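Local coordinates for tetrapyrrole methylase family protein (Chlorobaculum tepidum, PDB 3HH1) that probably serves, as part of a longer enzyme of which this is the N-terminal tetrapyrrole methylase domain, to 2'-O-methylate cytidine 1402 of 16S rRNA from S-adenosyl-L-methionine, at residues Ala32-Thr43 with Ser80-Ala88. Sequence-based numbering, arbitrary orientation.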
# COMPACT_ATOMS: atom_id res chain seq x y z
N ALA A 32 -11.13 -16.71 5.67
CA ALA A 32 -11.64 -15.35 5.82
C ALA A 32 -13.12 -15.31 5.70
O ALA A 32 -13.70 -16.08 4.96
CB ALA A 32 -11.00 -14.43 4.73
N GLY A 33 -13.76 -14.37 6.39
CA GLY A 33 -15.21 -14.19 6.25
C GLY A 33 -15.55 -13.71 4.85
O GLY A 33 -16.63 -14.01 4.33
N ALA A 34 -14.64 -12.95 4.23
CA ALA A 34 -14.85 -12.50 2.83
C ALA A 34 -13.51 -12.10 2.33
O ALA A 34 -12.60 -11.80 3.12
CB ALA A 34 -15.81 -11.29 2.75
N ILE A 35 -13.38 -12.08 1.01
CA ILE A 35 -12.16 -11.62 0.40
C ILE A 35 -12.50 -10.40 -0.42
O ILE A 35 -13.42 -10.46 -1.24
CB ILE A 35 -11.55 -12.74 -0.45
CG1 ILE A 35 -11.07 -13.89 0.49
CG2 ILE A 35 -10.40 -12.21 -1.35
CD1 ILE A 35 -10.35 -14.99 -0.16
N ALA A 36 -11.77 -9.30 -0.21
CA ALA A 36 -12.01 -8.04 -0.95
C ALA A 36 -10.91 -7.91 -1.96
O ALA A 36 -9.73 -8.20 -1.66
CB ALA A 36 -11.98 -6.86 0.01
N CYS A 37 -11.26 -7.50 -3.17
CA CYS A 37 -10.26 -7.47 -4.19
C CYS A 37 -10.66 -6.48 -5.24
O CYS A 37 -11.84 -6.21 -5.42
CB CYS A 37 -10.07 -8.85 -4.82
SG CYS A 37 -11.61 -9.55 -5.48
N GLU A 38 -9.67 -5.92 -5.91
CA GLU A 38 -9.96 -4.98 -6.98
C GLU A 38 -10.00 -5.70 -8.32
O GLU A 38 -10.67 -5.27 -9.25
CB GLU A 38 -8.95 -3.82 -6.92
CG GLU A 38 -9.36 -2.61 -7.70
CD GLU A 38 -8.54 -2.42 -8.93
OE1 GLU A 38 -7.48 -3.09 -9.03
OE2 GLU A 38 -8.94 -1.60 -9.78
N ASP A 39 -9.31 -6.82 -8.41
CA ASP A 39 -9.18 -7.58 -9.66
C ASP A 39 -9.84 -8.93 -9.40
O ASP A 39 -9.17 -9.88 -9.00
CB ASP A 39 -7.69 -7.67 -10.03
CG ASP A 39 -7.43 -8.30 -11.40
OD1 ASP A 39 -8.31 -9.00 -11.96
OD2 ASP A 39 -6.30 -8.08 -11.93
N THR A 40 -11.15 -9.02 -9.60
CA THR A 40 -11.87 -10.24 -9.27
C THR A 40 -11.42 -11.45 -10.09
O THR A 40 -11.38 -12.57 -9.60
CB THR A 40 -13.38 -10.10 -9.47
OG1 THR A 40 -13.82 -8.82 -8.98
CG2 THR A 40 -14.08 -11.19 -8.73
N ARG A 41 -11.12 -11.22 -11.36
CA ARG A 41 -10.70 -12.30 -12.23
C ARG A 41 -9.39 -12.94 -11.75
O ARG A 41 -9.29 -14.15 -11.63
CB ARG A 41 -10.58 -11.81 -13.68
CG ARG A 41 -11.06 -12.81 -14.69
CD ARG A 41 -10.98 -12.28 -16.13
NE ARG A 41 -12.05 -11.31 -16.44
CZ ARG A 41 -12.14 -10.59 -17.57
NH1 ARG A 41 -11.23 -10.69 -18.54
NH2 ARG A 41 -13.15 -9.75 -17.72
N ARG A 42 -8.41 -12.12 -11.45
CA ARG A 42 -7.14 -12.59 -10.95
C ARG A 42 -7.34 -13.30 -9.58
O ARG A 42 -6.75 -14.37 -9.30
CB ARG A 42 -6.15 -11.42 -10.86
CG ARG A 42 -4.86 -11.73 -10.11
CD ARG A 42 -3.77 -10.67 -10.35
NE ARG A 42 -2.71 -10.79 -9.34
CZ ARG A 42 -1.58 -10.07 -9.33
NH1 ARG A 42 -0.70 -10.25 -8.35
NH2 ARG A 42 -1.34 -9.18 -10.28
N THR A 43 -8.22 -12.74 -8.75
CA THR A 43 -8.45 -13.33 -7.43
C THR A 43 -9.13 -14.70 -7.52
O THR A 43 -8.80 -15.64 -6.78
CB THR A 43 -9.25 -12.36 -6.52
OG1 THR A 43 -8.51 -11.14 -6.44
CG2 THR A 43 -9.41 -12.94 -5.08
N SER A 80 -16.25 -10.33 11.92
CA SER A 80 -15.72 -11.24 10.93
C SER A 80 -14.43 -10.67 10.36
O SER A 80 -14.37 -9.48 10.03
CB SER A 80 -16.72 -11.39 9.80
OG SER A 80 -16.23 -12.25 8.81
N ASP A 81 -13.39 -11.49 10.22
CA ASP A 81 -12.24 -11.06 9.46
C ASP A 81 -12.54 -10.92 7.98
O ASP A 81 -13.43 -11.59 7.45
CB ASP A 81 -11.10 -12.03 9.67
CG ASP A 81 -10.80 -12.24 11.13
OD1 ASP A 81 -11.17 -11.34 11.95
OD2 ASP A 81 -10.21 -13.30 11.47
N VAL A 82 -11.79 -10.06 7.33
CA VAL A 82 -11.84 -9.89 5.89
C VAL A 82 -10.41 -9.87 5.38
O VAL A 82 -9.57 -9.31 6.05
CB VAL A 82 -12.54 -8.54 5.53
CG1 VAL A 82 -12.46 -8.26 4.03
CG2 VAL A 82 -13.99 -8.55 6.01
N ALA A 83 -10.15 -10.49 4.22
CA ALA A 83 -8.83 -10.46 3.63
C ALA A 83 -8.88 -9.57 2.40
O ALA A 83 -9.71 -9.80 1.55
CB ALA A 83 -8.36 -11.89 3.25
N LEU A 84 -8.05 -8.54 2.36
CA LEU A 84 -7.90 -7.70 1.17
C LEU A 84 -6.68 -8.23 0.41
O LEU A 84 -5.58 -8.28 0.96
CB LEU A 84 -7.69 -6.24 1.59
CG LEU A 84 -7.34 -5.25 0.48
CD1 LEU A 84 -8.39 -5.24 -0.57
CD2 LEU A 84 -7.21 -3.88 1.16
N VAL A 85 -6.88 -8.65 -0.84
CA VAL A 85 -5.77 -9.10 -1.63
C VAL A 85 -5.25 -7.91 -2.42
O VAL A 85 -6.00 -7.04 -2.87
CB VAL A 85 -6.15 -10.27 -2.55
CG1 VAL A 85 -6.58 -11.47 -1.70
CG2 VAL A 85 -7.23 -9.86 -3.49
N THR A 86 -3.94 -7.85 -2.53
CA THR A 86 -3.29 -6.85 -3.33
C THR A 86 -2.24 -7.59 -4.11
O THR A 86 -1.94 -8.74 -3.81
CB THR A 86 -2.66 -5.71 -2.48
OG1 THR A 86 -1.64 -6.24 -1.62
CG2 THR A 86 -3.73 -5.00 -1.63
N ASP A 87 -1.71 -6.96 -5.14
CA ASP A 87 -0.57 -7.55 -5.88
C ASP A 87 0.73 -7.41 -5.10
O ASP A 87 1.01 -6.35 -4.54
CB ASP A 87 -0.39 -6.88 -7.22
CG ASP A 87 -1.65 -6.93 -8.09
OD1 ASP A 87 -2.57 -7.74 -7.82
OD2 ASP A 87 -1.70 -6.16 -9.09
N ALA A 88 1.54 -8.48 -5.09
CA ALA A 88 2.80 -8.53 -4.32
C ALA A 88 3.84 -7.51 -4.79
O ALA A 88 4.62 -6.97 -3.97
CB ALA A 88 3.41 -9.91 -4.45
O HOH W 1 -7.25 -5.01 -4.29
O HOH W 2 -7.03 -7.50 -6.15
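A36 pairs with L84 where strands 34-37 and 82-87 run side by side in the five-stranded parallel sheet of this alpha/beta tetrapyrrole methylase domain, a worked example of how parallel strands lock together. A36 reaches across at both backbone ends: its N donates to A83 O at 2.8 Å, and its O accepts from V85 N at 3.0 Å. A83 N binds A34 O likewise.

On one face of the sheet the CB of A36 rests on CD1 of L84; on the other, in the conformer given for V85, CG2 of I35 meets CG1 of V85 at 3.9 Å, where L29 of helix 23-31 also packs. Past the pairing, water 1 donates to V85 O.

The chain then turns into helix 40-49, whose R42 reaches the C-terminal end of strand 82-87. With CG anti to the backbone N (chi1 170°) and the chain extended, its guanidinium lies flat against the carboxylate of D87, the planes 2° apart. OD1 of D87 sits over the guanidinium centre, so this salt bridge, NH2 to OD1 at 3.1 Å, is purely electrostatic. A leucine in place of R42 would probably leave D87 without its countercharge. At the start of the helix D39 is the N-cap: its OD1 accepts R42 N from above the carboxylate plane, and its backbone O takes both T43 N and, at 2.9 Å, T43 OG1.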